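Local coordinates for shikimate dehydrogenase-like protein HI_0607 (Haemophilus influenzae, PDB 1NPY), which catalyses in vitro the NADP(+)-dependent oxidation of shikimate to 3-dehydroshikimate, with much lower activity than classical shikimate dehydrogenases, so that its biological substrate may be another, at residues I123-G128 and L179-S184; I148-V153 and Y165-S170; D195-K200 and T219-Y224. All blocks are in the same frame, centred on the assembly; numbering follows the deposited sequence.

Contact 1: I123-G128 and L179-S184; sequences IVHGSG and LVNVTS
Val124 and Val180 sit side by side on neighbouring parallel strands of the Rossmann-type NADP-binding domain, both projecting from one face, just before both strands open into loops. Three backbone bonds join the strands: Val180 N to Ile123 O, His125 N to Val180 O (2.8 Å, C=O...N angle 178°) and Val182 N to His125 O. Beyond them the partners change. Water 1 accepts from Gly128 N and donates to Val182 O (2.8 Å), carrying the link into the glycine-rich turn, where Gly126, Ser127 and Gly128 probably bind NADP(+), as does Ser184. Gly126 has phi 128°, a backbone that calls for glycine, and its CA lies 3.5 Å from Val182 CG2. Asn181 OD1 accepts twice from Thr183: OG1 lies in the carbonyl plane on a lone pair at 2.6 Å, while N, 3.1 Å away, stands above that plane and closes an Asx turn. Asn181 ND2 is bonded to Asp211. On the valine face, Val124 CG1 meets Val182 CG2 at 3.6 Å, both side chains touching Val134 of helix 131-140. His125 ND1 is satisfied by Ala197 O, and Thr183 CG2 sits over one face of the imidazole, 3.8 Å from the ring centroid and displaced toward the rim.

Contact 2: I148-V153 and Y165-S170; sequences IYARNV and YAYINS
Tyr149 CB and Ile168 CG1 meet at 3.9 Å on one face of the parallel strand pair that forms the edge of the nucleotide-binding sheet. With chi1 59°, Ile168 CG1 stands between its own backbone N and carbonyl carbon, close to the neighbouring strand. The Tyr149 ring runs on toward the chain after Ile168, presenting its edge to Ile168 O and Asn169 O while CE1 approaches Ser170 CA to 3.6 Å. On the other face Ile148 CD1 touches Tyr165 CB, the two side chains crossing at about a right angle. Tyr167 has CG anti to its backbone N (chi1 170°), and its ring extends past Ile148 O to the turn that follows strand 146-149. There Ala150 CB packs against CE1, Val153 CG1 against CE2, and Val153 O lies over the centre of one ring face, 4.3 Å above the plane.

Backbone bonds Ile148 N to Ala166 O (2.8 Å) and Ile168 N to Ile148 O (2.9 Å) hold the strands in line. At the polar edge Tyr167 OH is 2.7 Å from Ala150 O and 2.8 Å from Asn169 OD1; its single proton can serve either acceptor. Val153 CG2 covers this hydroxyl from the first turn of the next helix.

The pair belongs to a right-handed beta-alpha-beta crossover in which helix 153-163 links strands 146-149 and 166-168 and touches the Tyr167 side chain through Gln157 and Ala160. Helix 131-140 packs on Ile148 and Tyr165, and strand 122-125 adjoins strand 146-149, with His125 stacked on Tyr149.

Contact 3: D195-K200 and T219-Y224; sequences DLAFPK and TPFIRY
Phe198 and Phe221 lie side by side and point the same way, joining the loop before helix 200-205 to the first turn of helix 220-227 in the nucleotide-binding domain. Their planes are inclined at 41°, with centroids 5.2 Å apart. Phe198 CD2 sits over one face of the Phe221 ring, displaced toward the rim and 3.7 Å from CZ. Phe221 CG is anti to its backbone N (chi1 172°), and its ring is also met by Ala197 CB, 4.1 Å from CD2. Both phenylalanines reach Leu179 of the parallel sheet.

Farther along, Lys200 crosses Tyr224 at about a right angle. Its aliphatic chain lies over the phenol: Lys200 CG stands over the centre of the Tyr224 ring, 3.7 Å from the centroid in a CH-pi contact, and Lys200 CD comes to 3.5 Å from Tyr224 CE1. Tyr224 OH is hydrogen-bonded to Asp204. At the start of the helix, Leu196 CD2 packs on Pro220 CB and the Pro220 ring rests by Asp195 O, its CG 3.5 Å away.

Thr219 is the N-cap, its OG1 accepting from Ile222 N. No direct hydrogen bond spans the segments; water 2 bridges them instead. It donates to Asp195 O at 2.7 Å and accepts from Phe221 N at 3.1 Å, with a weaker bond from Ala197 N.

Overall arrangement
From the N terminus the chain first builds the mixed sheet and then enters the parallel sheet at strand 122-125, where contact 1 begins. Contact 2 is nested within the loop that contact 1 closes: it brings strand 166-168 beside strand 146-149 through helix 153-163, and the chain then returns to 179-184. Contact 3 follows in series, closing a loop of 18 residues through helix 200-205 and strand 208-211. Contacts 1 and 2 share one parallel sheet, joined by bonds from Tyr149 to Val124 and Gly126. Contact 3 lies over the face carrying His125 and Asn181, both of which Ala197 touches. Contacts 2 and 3, with centres about 19 Å apart, do not touch.

Contact 1: I123-G128 and L179-S184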
loop_
_atom_site.group_PDB
_atom_site.type_symbol
_atom_site.label_atom_id
_atom_site.label_comp_id
_atom_site.label_asym_id
_atom_site.label_seq_id
_atom_site.Cartn_x
_atom_site.Cartn_y
_atom_site.Cartn_z
ATOM N N ILE A 123 -9.222 -4.413 14.952
ATOM C CA ILE A 123 -8.255 -5.502 15.048
ATOM C C ILE A 123 -7.567 -5.695 13.712
ATOM O O ILE A 123 -8.234 -5.829 12.686
ATOM C CB ILE A 123 -8.904 -6.824 15.526
ATOM C CG1 ILE A 123 -9.453 -6.664 16.943
ATOM C CG2 ILE A 123 -7.898 -7.977 15.433
ATOM C CD1 ILE A 123 -10.064 -7.986 17.445
ATOM N N VAL A 124 -6.238 -5.633 13.724
ATOM C CA VAL A 124 -5.396 -5.937 12.578
ATOM C C VAL A 124 -4.843 -7.360 12.711
ATOM O O VAL A 124 -4.190 -7.681 13.705
ATOM C CB VAL A 124 -4.223 -4.938 12.459
ATOM C CG1 VAL A 124 -3.312 -5.324 11.322
ATOM C CG2 VAL A 124 -4.714 -3.499 12.255
ATOM N N HIS A 125 -5.154 -8.233 11.756
ATOM C CA HIS A 125 -4.591 -9.570 11.701
ATOM C C HIS A 125 -3.364 -9.517 10.801
ATOM O O HIS A 125 -3.456 -9.340 9.591
ATOM C CB HIS A 125 -5.630 -10.561 11.168
ATOM C CG HIS A 125 -5.240 -12.001 11.289
ATOM N ND1 HIS A 125 -6.062 -13.023 10.861
ATOM C CD2 HIS A 125 -4.173 -12.599 11.867
ATOM C CE1 HIS A 125 -5.501 -14.188 11.138
ATOM N NE2 HIS A 125 -4.345 -13.958 11.741
ATOM N N GLY A 126 -2.200 -9.694 11.413
ATOM C CA GLY A 126 -0.939 -9.787 10.703
ATOM C C GLY A 126 0.089 -8.829 11.275
ATOM O O GLY A 126 -0.249 -7.899 11.997
ATOM N N SER A 127 1.360 -9.089 10.986
ATOM C CA SER A 127 2.447 -8.295 11.551
ATOM C C SER A 127 3.469 -7.922 10.498
ATOM O O SER A 127 4.488 -7.327 10.836
ATOM C CB SER A 127 3.119 -9.012 12.727
ATOM O OG SER A 127 3.771 -10.193 12.287
ATOM N N GLY A 128 3.193 -8.318 9.262
ATOM C CA GLY A 128 4.116 -8.178 8.150
ATOM C C GLY A 128 3.401 -7.520 6.996
ATOM O O GLY A 128 2.221 -7.163 7.086
ATOM N N LEU A 179 -12.353 -4.896 11.116
ATOM C CA LEU A 179 -11.420 -6.003 10.954
ATOM C C LEU A 179 -10.536 -5.784 9.737
ATOM O O LEU A 179 -11.034 -5.556 8.636
ATOM C CB LEU A 179 -12.177 -7.315 10.768
ATOM C CG LEU A 179 -13.260 -7.524 11.826
ATOM C CD1 LEU A 179 -13.971 -8.829 11.490
ATOM C CD2 LEU A 179 -12.667 -7.626 13.219
ATOM N N VAL A 180 -9.225 -5.791 9.946
ATOM C CA VAL A 180 -8.296 -5.561 8.849
ATOM C C VAL A 180 -7.406 -6.786 8.689
ATOM O O VAL A 180 -6.745 -7.224 9.634
ATOM C CB VAL A 180 -7.382 -4.322 9.068
ATOM C CG1 VAL A 180 -6.635 -3.978 7.812
ATOM C CG2 VAL A 180 -8.134 -3.131 9.609
ATOM N N ASN A 181 -7.336 -7.311 7.471
ATOM C CA ASN A 181 -6.444 -8.422 7.187
ATOM C C ASN A 181 -5.207 -7.895 6.455
ATOM O O ASN A 181 -5.328 -7.268 5.385
ATOM C CB ASN A 181 -7.088 -9.485 6.301
ATOM C CG ASN A 181 -6.093 -10.582 5.941
ATOM O OD1 ASN A 181 -5.465 -11.143 6.833
ATOM N ND2 ASN A 181 -5.945 -10.885 4.669
ATOM N N VAL A 182 -4.049 -8.156 7.060
ATOM C CA VAL A 182 -2.748 -7.889 6.465
ATOM C C VAL A 182 -1.867 -9.151 6.419
ATOM O O VAL A 182 -0.636 -9.087 6.328
ATOM C CB VAL A 182 -1.984 -6.739 7.160
ATOM C CG1 VAL A 182 -2.736 -5.435 7.012
ATOM C CG2 VAL A 182 -1.660 -7.019 8.635
ATOM N N THR A 183 -2.507 -10.309 6.442
ATOM C CA THR A 183 -1.812 -11.584 6.245
ATOM C C THR A 183 -1.912 -11.997 4.783
ATOM O O THR A 183 -2.654 -11.392 3.995
ATOM C CB THR A 183 -2.429 -12.747 7.070
ATOM O OG1 THR A 183 -3.760 -13.037 6.619
ATOM C CG2 THR A 183 -2.572 -12.496 8.565
ATOM N N SER A 184 -1.210 -13.074 4.423
ATOM C CA SER A 184 -1.419 -13.753 3.149
ATOM C C SER A 184 -2.682 -14.621 3.042
ATOM O O SER A 184 -2.887 -15.278 2.018
ATOM C CB SER A 184 -0.194 -14.612 2.842
ATOM O OG SER A 184 -0.047 -15.523 3.915
HETATM O O HOH W 1 1.409 -10.226 7.910
#

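Contact 2: I148-V153 and Y165-S170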
loop_
_atom_site.group_PDB
_atom_site.type_symbol
_atom_site.label_atom_id
_atom_site.label_comp_id
_atom_site.label_asym_id
_atom_site.label_seq_id
_atom_site.Cartn_x
_atom_site.Cartn_y
_atom_site.Cartn_z
ATOM N N ILE A 148 -3.357 -5.735 17.688
ATOM C CA ILE A 148 -2.662 -6.466 16.639
ATOM C C ILE A 148 -2.747 -7.931 17.024
ATOM O O ILE A 148 -2.290 -8.317 18.100
ATOM C CB ILE A 148 -1.206 -5.983 16.488
ATOM C CG1 ILE A 148 -1.175 -4.603 15.813
ATOM C CG2 ILE A 148 -0.435 -6.940 15.566
ATOM C CD1 ILE A 148 -0.845 -3.450 16.705
ATOM N N TYR A 149 -3.420 -8.704 16.177
ATOM C CA TYR A 149 -3.535 -10.150 16.274
ATOM C C TYR A 149 -2.581 -10.815 15.295
ATOM O O TYR A 149 -2.703 -10.657 14.086
ATOM C CB TYR A 149 -4.986 -10.518 15.918
ATOM C CG TYR A 149 -5.291 -11.989 15.753
ATOM C CD1 TYR A 149 -4.762 -12.937 16.613
ATOM C CD2 TYR A 149 -6.147 -12.414 14.738
ATOM C CE1 TYR A 149 -5.056 -14.289 16.450
ATOM C CE2 TYR A 149 -6.444 -13.756 14.566
ATOM C CZ TYR A 149 -5.896 -14.681 15.419
ATOM O OH TYR A 149 -6.200 -16.012 15.271
ATOM N N ALA A 150 -1.584 -11.540 15.782
ATOM C CA ALA A 150 -0.609 -12.074 14.846
ATOM C C ALA A 150 0.069 -13.292 15.439
ATOM O O ALA A 150 0.202 -13.394 16.650
ATOM C CB ALA A 150 0.451 -11.049 14.499
ATOM N N ARG A 151 0.474 -14.183 14.548
ATOM C CA ARG A 151 1.165 -15.384 14.987
ATOM C C ARG A 151 2.641 -15.153 15.339
ATOM O O ARG A 151 3.174 -15.890 16.169
ATOM C CB ARG A 151 0.958 -16.503 13.972
ATOM C CG ARG A 151 1.579 -16.256 12.618
ATOM C CD ARG A 151 1.367 -17.413 11.657
ATOM N NE ARG A 151 1.723 -17.010 10.299
ATOM C CZ ARG A 151 2.958 -16.896 9.834
ATOM N NH1 ARG A 151 4.005 -17.196 10.596
ATOM N NH2 ARG A 151 3.153 -16.518 8.573
ATOM N N ASN A 152 3.308 -14.173 14.732
ATOM C CA ASN A 152 4.653 -13.767 15.134
ATOM C C ASN A 152 4.576 -12.878 16.374
ATOM O O ASN A 152 4.304 -11.680 16.283
ATOM C CB ASN A 152 5.390 -13.029 14.009
ATOM C CG ASN A 152 6.893 -12.889 14.268
ATOM O OD1 ASN A 152 7.697 -13.168 13.375
ATOM N ND2 ASN A 152 7.285 -12.476 15.472
ATOM N N VAL A 153 4.805 -13.479 17.537
ATOM C CA VAL A 153 4.628 -12.817 18.820
ATOM C C VAL A 153 5.569 -11.631 19.031
ATOM O O VAL A 153 5.156 -10.585 19.525
ATOM C CB VAL A 153 4.805 -13.837 19.973
ATOM C CG1 VAL A 153 4.832 -13.135 21.312
ATOM C CG2 VAL A 153 3.708 -14.899 19.933
ATOM N N TYR A 165 -0.309 0.507 21.032
ATOM C CA TYR A 165 -1.477 -0.353 20.965
ATOM C C TYR A 165 -1.254 -1.639 21.750
ATOM O O TYR A 165 -0.258 -1.777 22.453
ATOM C CB TYR A 165 -1.722 -0.643 19.486
ATOM C CG TYR A 165 -2.297 0.506 18.699
ATOM C CD1 TYR A 165 -3.312 1.320 19.210
ATOM C CD2 TYR A 165 -1.869 0.730 17.395
ATOM C CE1 TYR A 165 -3.876 2.328 18.433
ATOM C CE2 TYR A 165 -2.429 1.722 16.612
ATOM C CZ TYR A 165 -3.405 2.523 17.136
ATOM O OH TYR A 165 -3.974 3.449 16.290
ATOM N N ALA A 166 -2.153 -2.609 21.637
ATOM C CA ALA A 166 -1.972 -3.870 22.341
ATOM C C ALA A 166 -1.849 -5.022 21.354
ATOM O O ALA A 166 -2.369 -4.946 20.237
ATOM C CB ALA A 166 -3.133 -4.081 23.308
ATOM N N TYR A 167 -1.176 -6.074 21.807
ATOM C CA TYR A 167 -0.994 -7.311 21.074
ATOM C C TYR A 167 -1.838 -8.416 21.687
ATOM O O TYR A 167 -1.886 -8.541 22.916
ATOM C CB TYR A 167 0.478 -7.729 21.073
ATOM C CG TYR A 167 0.689 -9.119 20.545
ATOM C CD1 TYR A 167 0.652 -9.382 19.178
ATOM C CD2 TYR A 167 0.857 -10.190 21.423
ATOM C CE1 TYR A 167 0.807 -10.651 18.702
ATOM C CE2 TYR A 167 1.011 -11.469 20.944
ATOM C CZ TYR A 167 0.977 -11.692 19.589
ATOM O OH TYR A 167 1.118 -12.968 19.100
ATOM N N ILE A 168 -2.451 -9.221 20.823
ATOM C CA ILE A 168 -3.159 -10.433 21.238
ATOM C C ILE A 168 -2.729 -11.631 20.403
ATOM O O ILE A 168 -2.534 -11.541 19.185
ATOM C CB ILE A 168 -4.697 -10.243 21.192
ATOM C CG1 ILE A 168 -5.170 -9.863 19.777
ATOM C CG2 ILE A 168 -5.091 -9.217 22.217
ATOM C CD1 ILE A 168 -6.688 -9.690 19.656
ATOM N N ASN A 169 -2.550 -12.766 21.072
ATOM C CA ASN A 169 -2.187 -13.997 20.379
ATOM C C ASN A 169 -3.438 -14.783 19.989
ATOM O O ASN A 169 -3.309 -15.761 19.266
ATOM C CB ASN A 169 -1.207 -14.840 21.201
ATOM C CG ASN A 169 -0.524 -15.919 20.373
ATOM O OD1 ASN A 169 0.213 -15.637 19.426
ATOM N ND2 ASN A 169 -0.774 -17.173 20.728
ATOM N N SER A 170 -4.630 -14.353 20.396
ATOM C CA SER A 170 -5.867 -14.958 19.894
ATOM C C SER A 170 -7.118 -14.090 20.006
ATOM O O SER A 170 -7.127 -13.062 20.687
ATOM C CB SER A 170 -6.120 -16.298 20.594
ATOM O OG SER A 170 -6.134 -16.113 21.994
#

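Contact 3: D195-K200 and T219-Y224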
loop_
_atom_site.group_PDB
_atom_site.type_symbol
_atom_site.label_atom_id
_atom_site.label_comp_id
_atom_site.label_asym_id
_atom_site.label_seq_id
_atom_site.Cartn_x
_atom_site.Cartn_y
_atom_site.Cartn_z
ATOM N N ASP A 195 -8.947 -19.849 2.966
ATOM C CA ASP A 195 -9.140 -19.678 4.407
ATOM C C ASP A 195 -9.738 -18.300 4.716
ATOM O O ASP A 195 -9.543 -17.365 3.923
ATOM C CB ASP A 195 -7.813 -19.832 5.157
ATOM C CG ASP A 195 -7.230 -21.233 5.084
ATOM O OD1 ASP A 195 -7.971 -22.167 4.693
ATOM O OD2 ASP A 195 -6.018 -21.427 5.333
ATOM N N LEU A 196 -10.469 -18.200 5.832
ATOM C CA LEU A 196 -10.960 -16.921 6.361
ATOM C C LEU A 196 -9.917 -16.190 7.188
ATOM O O LEU A 196 -9.347 -16.749 8.130
ATOM C CB LEU A 196 -12.135 -17.165 7.316
ATOM C CG LEU A 196 -13.459 -17.555 6.659
ATOM C CD1 LEU A 196 -14.404 -18.082 7.727
ATOM C CD2 LEU A 196 -14.086 -16.402 5.915
ATOM N N ALA A 197 -9.753 -14.894 6.933
ATOM C CA ALA A 197 -8.816 -14.074 7.680
ATOM C C ALA A 197 -9.316 -13.763 9.082
ATOM O O ALA A 197 -8.513 -13.524 9.981
ATOM C CB ALA A 197 -8.487 -12.822 6.884
ATOM N N PHE A 198 -10.631 -13.821 9.277
ATOM C CA PHE A 198 -11.281 -13.720 10.581
ATOM C C PHE A 198 -12.429 -14.749 10.588
ATOM O O PHE A 198 -13.027 -15.024 9.543
ATOM C CB PHE A 198 -11.893 -12.329 10.840
ATOM C CG PHE A 198 -10.878 -11.237 11.046
ATOM C CD1 PHE A 198 -10.487 -10.876 12.316
ATOM C CD2 PHE A 198 -10.285 -10.598 9.963
ATOM C CE1 PHE A 198 -9.526 -9.897 12.523
ATOM C CE2 PHE A 198 -9.354 -9.603 10.156
ATOM C CZ PHE A 198 -8.959 -9.253 11.437
ATOM N N PRO A 199 -12.763 -15.290 11.761
ATOM C CA PRO A 199 -13.929 -16.175 11.892
ATOM C C PRO A 199 -15.268 -15.511 11.535
ATOM O O PRO A 199 -15.486 -14.320 11.756
ATOM C CB PRO A 199 -13.917 -16.584 13.374
ATOM C CG PRO A 199 -12.486 -16.354 13.850
ATOM C CD PRO A 199 -12.011 -15.186 13.026
ATOM N N LYS A 200 -16.196 -16.296 10.999
ATOM C CA LYS A 200 -17.524 -15.771 10.668
ATOM C C LYS A 200 -18.186 -15.036 11.827
ATOM O O LYS A 200 -18.737 -13.943 11.663
ATOM C CB LYS A 200 -18.438 -16.887 10.160
ATOM C CG LYS A 200 -18.008 -17.437 8.806
ATOM C CD LYS A 200 -19.003 -18.399 8.168
ATOM C CE LYS A 200 -18.925 -19.759 8.822
ATOM N NZ LYS A 200 -17.658 -20.475 8.499
ATOM N N THR A 219 -11.857 -12.331 -1.567
ATOM C CA THR A 219 -11.343 -13.336 -0.630
ATOM C C THR A 219 -12.482 -13.949 0.193
ATOM O O THR A 219 -13.574 -13.393 0.210
ATOM C CB THR A 219 -10.342 -12.733 0.367
ATOM O OG1 THR A 219 -10.985 -11.638 1.035
ATOM C CG2 THR A 219 -9.094 -12.167 -0.307
ATOM N N PRO A 220 -12.292 -15.085 0.868
ATOM C CA PRO A 220 -13.360 -15.599 1.726
ATOM C C PRO A 220 -13.847 -14.606 2.780
ATOM O O PRO A 220 -15.051 -14.497 3.022
ATOM C CB PRO A 220 -12.759 -16.888 2.306
ATOM C CG PRO A 220 -11.799 -17.310 1.281
ATOM C CD PRO A 220 -11.132 -15.994 0.877
ATOM N N PHE A 221 -12.926 -13.834 3.337
ATOM C CA PHE A 221 -13.222 -12.777 4.307
ATOM C C PHE A 221 -14.153 -11.715 3.706
ATOM O O PHE A 221 -15.209 -11.422 4.282
ATOM C CB PHE A 221 -11.881 -12.179 4.723
ATOM C CG PHE A 221 -11.941 -10.939 5.587
ATOM C CD1 PHE A 221 -12.832 -10.778 6.633
ATOM C CD2 PHE A 221 -10.974 -9.971 5.406
ATOM C CE1 PHE A 221 -12.822 -9.641 7.445
ATOM C CE2 PHE A 221 -10.950 -8.835 6.213
ATOM C CZ PHE A 221 -11.847 -8.670 7.239
ATOM N N ILE A 222 -13.762 -11.160 2.564
ATOM C CA ILE A 222 -14.555 -10.118 1.896
ATOM C C ILE A 222 -15.905 -10.652 1.453
ATOM O O ILE A 222 -16.937 -10.003 1.631
ATOM C CB ILE A 222 -13.788 -9.491 0.717
ATOM C CG1 ILE A 222 -12.585 -8.693 1.217
ATOM C CG2 ILE A 222 -14.651 -8.664 -0.229
ATOM C CD1 ILE A 222 -12.971 -7.406 1.971
ATOM N N ARG A 223 -15.914 -11.832 0.847
ATOM C CA ARG A 223 -17.159 -12.431 0.377
ATOM C C ARG A 223 -18.158 -12.644 1.505
ATOM O O ARG A 223 -19.344 -12.327 1.351
ATOM C CB ARG A 223 -16.884 -13.794 -0.265
ATOM C CG ARG A 223 -16.535 -13.796 -1.735
ATOM C CD ARG A 223 -17.367 -14.838 -2.506
ATOM N NE ARG A 223 -17.392 -14.633 -3.953
ATOM C CZ ARG A 223 -16.364 -14.938 -4.722
ATOM N NH1 ARG A 223 -15.288 -15.460 -4.157
ATOM N NH2 ARG A 223 -16.393 -14.750 -6.029
ATOM N N TYR A 224 -17.696 -13.190 2.630
ATOM C CA TYR A 224 -18.570 -13.368 3.787
ATOM C C TYR A 224 -19.058 -12.039 4.356
ATOM O O TYR A 224 -20.243 -11.883 4.629
ATOM C CB TYR A 224 -17.936 -14.250 4.865
ATOM C CG TYR A 224 -18.910 -14.559 5.976
ATOM C CD1 TYR A 224 -19.893 -15.530 5.814
ATOM C CD2 TYR A 224 -18.885 -13.864 7.175
ATOM C CE1 TYR A 224 -20.836 -15.767 6.785
ATOM C CE2 TYR A 224 -19.809 -14.115 8.173
ATOM C CZ TYR A 224 -20.776 -15.082 7.981
ATOM O OH TYR A 224 -21.694 -15.354 8.970
HETATM O O HOH W 2 -10.063 -14.666 3.990
#